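Local coordinates for protein Endonuclease/exonuclease/phosphatase (Beutenbergia cavernae DSM 12333, PDB 4RUW) that is of unknown function but has the fold of the endonuclease/exonuclease/phosphatase family, with an additional immunoglobulin-like domain and a bound zinc ion, at residues D222-R227 and D261-T266; V58-I63 and V231-L236. All blocks are in the same frame, centred on the assembly; numbering follows the deposited sequence.

Contact 1. Residues D222-R227 and D261-T266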
loop_
_atom_site.group_PDB
_atom_site.type_symbol
_atom_site.label_atom_id
_atom_site.label_comp_id
_atom_site.label_asym_id
_atom_site.label_seq_id
_atom_site.Cartn_x
_atom_site.Cartn_y
_atom_site.Cartn_z
ATOM N N ASP A 222 11.763 7.292 -0.424
ATOM C CA ASP A 222 13.199 7.387 -0.634
ATOM C C ASP A 222 13.943 6.208 0.003
ATOM O O ASP A 222 15.110 5.985 -0.283
ATOM C CB ASP A 222 13.723 8.745 -0.158
ATOM C CG ASP A 222 13.283 9.894 -1.073
ATOM O OD1 ASP A 222 12.730 9.627 -2.160
ATOM O OD2 ASP A 222 13.500 11.073 -0.722
ATOM N N HIS A 223 13.249 5.451 0.853
ATOM C CA HIS A 223 13.806 4.244 1.466
ATOM C C HIS A 223 13.440 2.950 0.738
ATOM O O HIS A 223 13.885 1.873 1.133
ATOM C CB HIS A 223 13.406 4.146 2.940
ATOM C CG HIS A 223 14.186 5.057 3.825
ATOM N ND1 HIS A 223 13.909 6.404 3.940
ATOM C CD2 HIS A 223 15.251 4.823 4.626
ATOM C CE1 HIS A 223 14.775 6.959 4.768
ATOM N NE2 HIS A 223 15.598 6.023 5.199
ATOM N N VAL A 224 12.642 3.047 -0.321
ATOM C CA VAL A 224 12.300 1.872 -1.118
ATOM C C VAL A 224 13.217 1.769 -2.329
ATOM O O VAL A 224 13.391 2.732 -3.071
ATOM C CB VAL A 224 10.848 1.917 -1.622
ATOM C CG1 VAL A 224 10.539 0.664 -2.410
ATOM C CG2 VAL A 224 9.896 2.039 -0.470
ATOM N N ASP A 225 13.802 0.595 -2.520
ATOM C CA ASP A 225 14.649 0.331 -3.676
ATOM C C ASP A 225 13.918 -0.611 -4.629
ATOM O O ASP A 225 13.850 -1.815 -4.388
ATOM C CB ASP A 225 15.964 -0.291 -3.208
ATOM C CG ASP A 225 16.916 -0.602 -4.348
ATOM O OD1 ASP A 225 16.626 -0.232 -5.506
ATOM O OD2 ASP A 225 17.976 -1.210 -4.074
ATOM N N ALA A 226 13.374 -0.065 -5.712
ATOM C CA ALA A 226 12.601 -0.878 -6.648
ATOM C C ALA A 226 13.438 -1.874 -7.454
ATOM O O ALA A 226 12.891 -2.744 -8.125
ATOM C CB ALA A 226 11.762 -0.003 -7.565
ATOM N N ARG A 227 14.760 -1.753 -7.376
ATOM C CA ARG A 227 15.649 -2.680 -8.066
ATOM C C ARG A 227 15.676 -4.064 -7.425
ATOM O O ARG A 227 16.101 -5.027 -8.061
ATOM C CB ARG A 227 17.069 -2.120 -8.125
ATOM C CG ARG A 227 17.192 -0.808 -8.870
ATOM C CD ARG A 227 18.579 -0.202 -8.692
ATOM N NE ARG A 227 18.861 0.077 -7.286
ATOM C CZ ARG A 227 20.015 0.555 -6.832
ATOM N NH1 ARG A 227 21.008 0.812 -7.673
ATOM N NH2 ARG A 227 20.175 0.774 -5.535
ATOM N N ASP A 261 7.874 5.962 -8.469
ATOM C CA ASP A 261 8.911 5.170 -7.826
ATOM C C ASP A 261 8.813 3.673 -8.101
ATOM O O ASP A 261 9.446 2.863 -7.415
ATOM C CB ASP A 261 8.939 5.457 -6.334
ATOM C CG ASP A 261 9.784 6.667 -6.008
ATOM O OD1 ASP A 261 10.238 7.350 -6.954
ATOM O OD2 ASP A 261 10.002 6.935 -4.812
ATOM N N HIS A 262 8.019 3.321 -9.111
ATOM C CA HIS A 262 7.943 1.958 -9.645
ATOM C C HIS A 262 7.200 1.015 -8.722
ATOM O O HIS A 262 7.408 -0.189 -8.777
ATOM C CB HIS A 262 9.328 1.376 -9.960
ATOM C CG HIS A 262 10.226 2.325 -10.680
ATOM N ND1 HIS A 262 10.033 2.671 -12.003
ATOM C CD2 HIS A 262 11.308 3.021 -10.266
ATOM C CE1 HIS A 262 10.967 3.525 -12.371
ATOM N NE2 HIS A 262 11.756 3.759 -11.336
ATOM N N LEU A 263 6.327 1.556 -7.882
ATOM C CA LEU A 263 5.534 0.718 -6.995
ATOM C C LEU A 263 4.132 0.557 -7.556
ATOM O O LEU A 263 3.535 1.528 -8.005
ATOM C CB LEU A 263 5.478 1.329 -5.592
ATOM C CG LEU A 263 6.790 1.252 -4.812
ATOM C CD1 LEU A 263 6.760 2.118 -3.578
ATOM C CD2 LEU A 263 7.039 -0.198 -4.404
ATOM N N ALA A 264 3.611 -0.668 -7.513
ATOM C CA ALA A 264 2.268 -0.972 -7.999
ATOM C C ALA A 264 1.350 -1.217 -6.811
ATOM O O ALA A 264 1.714 -1.936 -5.876
ATOM C CB ALA A 264 2.301 -2.197 -8.895
ATOM N N ASP A 265 0.165 -0.612 -6.854
ATOM C CA ASP A 265 -0.876 -0.809 -5.862
ATOM C C ASP A 265 -1.472 -2.180 -6.155
ATOM O O ASP A 265 -2.222 -2.345 -7.121
ATOM C CB ASP A 265 -1.901 0.312 -6.049
ATOM C CG ASP A 265 -3.085 0.236 -5.094
ATOM O OD1 ASP A 265 -3.342 -0.817 -4.460
ATOM O OD2 ASP A 265 -3.791 1.264 -5.013
ATOM N N THR A 266 -1.112 -3.175 -5.349
ATOM C CA THR A 266 -1.399 -4.546 -5.743
ATOM C C THR A 266 -2.899 -4.841 -5.810
ATOM O O THR A 266 -3.350 -5.491 -6.747
ATOM C CB THR A 266 -0.660 -5.588 -4.876
ATOM O OG1 THR A 266 -1.088 -5.494 -3.514
ATOM C CG2 THR A 266 0.865 -5.386 -4.974
#
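A226 sets its methyl group against H262 where the connection leaving helix 207-222 meets the loop that follows helix 251-260, at the outer side of one sheet of the DNase I-like beta sandwich. The methyl is wedged at the root of the histidine: A226 CB lies 3.7 Å from H262 CB and equally 3.7 Å from D261 O. H262, one residue past the point where helical angles end, has a left-handed backbone conformation. Its CG sits beside the backbone N, opposite the carbonyl carbon (chi1 -45°), and this sets the imidazole obliquely beside the same methyl, with H262 CD2 4.1 Å from A226 CB. P302, just past strand 296-300, packs on both A226 and H262.

The second touch is deeper and purely apolar. V224 and L263 reach toward each other tip to tip, V224 CG1 standing 4.1 Å from L263 CD2. In V224 this branch points opposite the backbone N (chi1 -179°), while L263 also leans on L221 of helix 207-222. No hydrogen bond joins the two segments.

Polar order is instead local to 222-227. D225 forms an Asx turn, its OD1 taking R227 N at 3.0 Å, and a salt bridge to the same arginine. The backbone and side-chain donors come from opposite faces of the carboxylate. R227 NE approaches D225 OD1 from the syn side, 2.9 Å away, in a nearly straight bond of 171°.

Contact 2. Residues V58-I63 and V231-L236; sequences VMTWNI and VLAGDL
From T60 to N62 and from A233 to D235 the two segments run the same way, their directions 21° apart, with T60 CA 5.8 Å from G234 CA and N62 CA 6.7 Å from D235 CA. No backbone hydrogen bond crosses between them, and side chains fill the interval. Segment 231-236 turns a corner at G234.

T60 packs on that corner. Its CB lies 4.0 Å from A233 CB, and its OG1 comes within 3.4 Å of G234 CA. The hydroxyl is also near G234 N, but the angle is too poor for a hydrogen bond.

Strands 55-62 and 230-233 belong to the two different mixed sheets of the DNase I-like sandwich, which face each other here through its buried interior. W61-N62 at the end of one strand and the G234-D235-L236-N237 run just after the other resemble motifs that in this family border the active-site cleft.

There the contact turns polar. N62 extends its CG opposite the backbone N (chi1 179°), and ND2 donates to the anti lone pair of D235 OD2 at 3.0 Å, with an N-H...O angle of 150°. The acceptor lies close to the amide plane, although the amide and carboxylate are turned well out of line. H200 and H321 touch both residues. The amide oxygen, N62 OD1, accepts from H64 N.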
loop_
_atom_site.group_PDB
_atom_site.type_symbol
_atom_site.label_atom_id
_atom_site.label_comp_id
_atom_site.label_asym_id
_atom_site.label_seq_id
_atom_site.Cartn_x
_atom_site.Cartn_y
_atom_site.Cartn_z
ATOM N N VAL A 58 1.136 -11.776 1.355
ATOM C CA VAL A 58 1.467 -10.652 2.217
ATOM C C VAL A 58 0.179 -10.062 2.742
ATOM O O VAL A 58 -0.734 -9.753 1.967
ATOM C CB VAL A 58 2.223 -9.556 1.435
ATOM C CG1 VAL A 58 2.483 -8.334 2.322
ATOM C CG2 VAL A 58 3.513 -10.113 0.881
HETATM N N MSE A 59 0.115 -9.900 4.055
HETATM C CA MSE A 59 -1.050 -9.322 4.692
HETATM C C MSE A 59 -0.664 -8.042 5.411
HETATM O O MSE A 59 0.434 -7.941 5.960
HETATM C CB MSE A 59 -1.611 -10.333 5.683
HETATM C CG MSE A 59 -2.818 -9.855 6.493
HETATM SE SE MSE A 59 -3.570 -11.231 7.629
HETATM C CE MSE A 59 -5.197 -10.282 8.143
ATOM N N THR A 60 -1.559 -7.059 5.393
ATOM C CA THR A 60 -1.400 -5.888 6.246
ATOM C C THR A 60 -2.684 -5.641 7.028
ATOM O O THR A 60 -3.783 -5.844 6.503
ATOM C CB THR A 60 -0.974 -4.616 5.450
ATOM O OG1 THR A 60 -0.620 -3.567 6.362
ATOM C CG2 THR A 60 -2.077 -4.126 4.533
ATOM N N TRP A 61 -2.551 -5.198 8.273
ATOM C CA TRP A 61 -3.723 -4.997 9.106
ATOM C C TRP A 61 -3.464 -3.993 10.209
ATOM O O TRP A 61 -2.547 -4.163 11.012
ATOM C CB TRP A 61 -4.133 -6.325 9.748
ATOM C CG TRP A 61 -5.538 -6.404 10.264
ATOM C CD1 TRP A 61 -6.549 -5.489 10.101
ATOM C CD2 TRP A 61 -6.097 -7.481 11.031
ATOM N NE1 TRP A 61 -7.697 -5.940 10.722
ATOM C CE2 TRP A 61 -7.442 -7.162 11.295
ATOM C CE3 TRP A 61 -5.587 -8.690 11.519
ATOM C CZ2 TRP A 61 -8.283 -8.007 12.018
ATOM C CZ3 TRP A 61 -6.416 -9.522 12.234
ATOM C CH2 TRP A 61 -7.751 -9.177 12.481
ATOM N N ASN A 62 -4.305 -2.968 10.275
ATOM C CA ASN A 62 -4.339 -2.079 11.423
ATOM C C ASN A 62 -5.260 -2.743 12.439
ATOM O O ASN A 62 -6.464 -2.858 12.204
ATOM C CB ASN A 62 -4.866 -0.711 10.996
ATOM C CG ASN A 62 -4.961 0.272 12.149
ATOM O OD1 ASN A 62 -5.197 -0.108 13.295
ATOM N ND2 ASN A 62 -4.784 1.557 11.844
ATOM N N ILE A 63 -4.683 -3.218 13.539
ATOM C CA ILE A 63 -5.424 -4.053 14.475
ATOM C C ILE A 63 -6.090 -3.289 15.615
ATOM O O ILE A 63 -6.707 -3.912 16.482
ATOM C CB ILE A 63 -4.550 -5.190 15.069
ATOM C CG1 ILE A 63 -3.455 -4.640 16.002
ATOM C CG2 ILE A 63 -3.980 -6.052 13.954
ATOM C CD1 ILE A 63 -2.830 -5.704 16.902
ATOM N N VAL A 231 8.214 -4.968 -0.778
ATOM C CA VAL A 231 6.833 -4.559 -0.593
ATOM C C VAL A 231 6.781 -3.410 0.402
ATOM O O VAL A 231 7.635 -3.302 1.283
ATOM C CB VAL A 231 5.916 -5.721 -0.135
ATOM C CG1 VAL A 231 5.854 -6.796 -1.204
ATOM C CG2 VAL A 231 6.371 -6.304 1.190
ATOM N N LEU A 232 5.790 -2.541 0.229
ATOM C CA LEU A 232 5.516 -1.439 1.143
ATOM C C LEU A 232 4.073 -1.604 1.564
ATOM O O LEU A 232 3.179 -1.635 0.722
ATOM C CB LEU A 232 5.729 -0.092 0.451
ATOM C CG LEU A 232 5.181 1.136 1.183
ATOM C CD1 LEU A 232 5.841 1.321 2.546
ATOM C CD2 LEU A 232 5.339 2.385 0.329
ATOM N N ALA A 233 3.845 -1.724 2.863
ATOM C CA ALA A 233 2.513 -2.022 3.335
ATOM C C ALA A 233 2.176 -1.237 4.579
ATOM O O ALA A 233 3.034 -0.944 5.405
ATOM C CB ALA A 233 2.354 -3.516 3.597
ATOM N N GLY A 234 0.893 -0.930 4.714
ATOM C CA GLY A 234 0.364 -0.365 5.933
ATOM C C GLY A 234 -0.778 0.586 5.698
ATOM O O GLY A 234 -1.291 0.732 4.582
ATOM N N ASP A 235 -1.173 1.236 6.780
ATOM C CA ASP A 235 -2.246 2.209 6.775
ATOM C C ASP A 235 -1.649 3.552 6.365
ATOM O O ASP A 235 -1.094 4.285 7.186
ATOM C CB ASP A 235 -2.838 2.265 8.184
ATOM C CG ASP A 235 -4.003 3.228 8.312
ATOM O OD1 ASP A 235 -4.322 3.959 7.346
ATOM O OD2 ASP A 235 -4.601 3.256 9.419
ATOM N N LEU A 236 -1.742 3.860 5.078
ATOM C CA LEU A 236 -1.193 5.112 4.584
ATOM C C LEU A 236 -2.125 6.288 4.840
ATOM O O LEU A 236 -1.727 7.440 4.677
ATOM C CB LEU A 236 -0.843 5.015 3.101
ATOM C CG LEU A 236 0.149 3.905 2.742
ATOM C CD1 LEU A 236 0.500 3.971 1.270
ATOM C CD2 LEU A 236 1.407 3.959 3.617
#

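In the fold
Contact 2 is wholly buried and joins the two facing sheets of the sandwich; contact 1 lies nearer the surface, where the connections after helices 207-222 and 251-260 meet beside one of those sheets. Both reach that sheet, through strand 230-233 and edge strand 264-265, and they touch directly, L263 CD1 packing on L232 CD2 at 4.2 Å. Their chemistry differs accordingly. The segments of contact 1 are joined by van der Waals packing alone, its polar bonds staying within one segment, whereas contact 2 passes from apolar packing to an amide-carboxylate hydrogen bond just beyond the corner at G234. Along the chain their segments alternate, and their centres are about 15 Å apart.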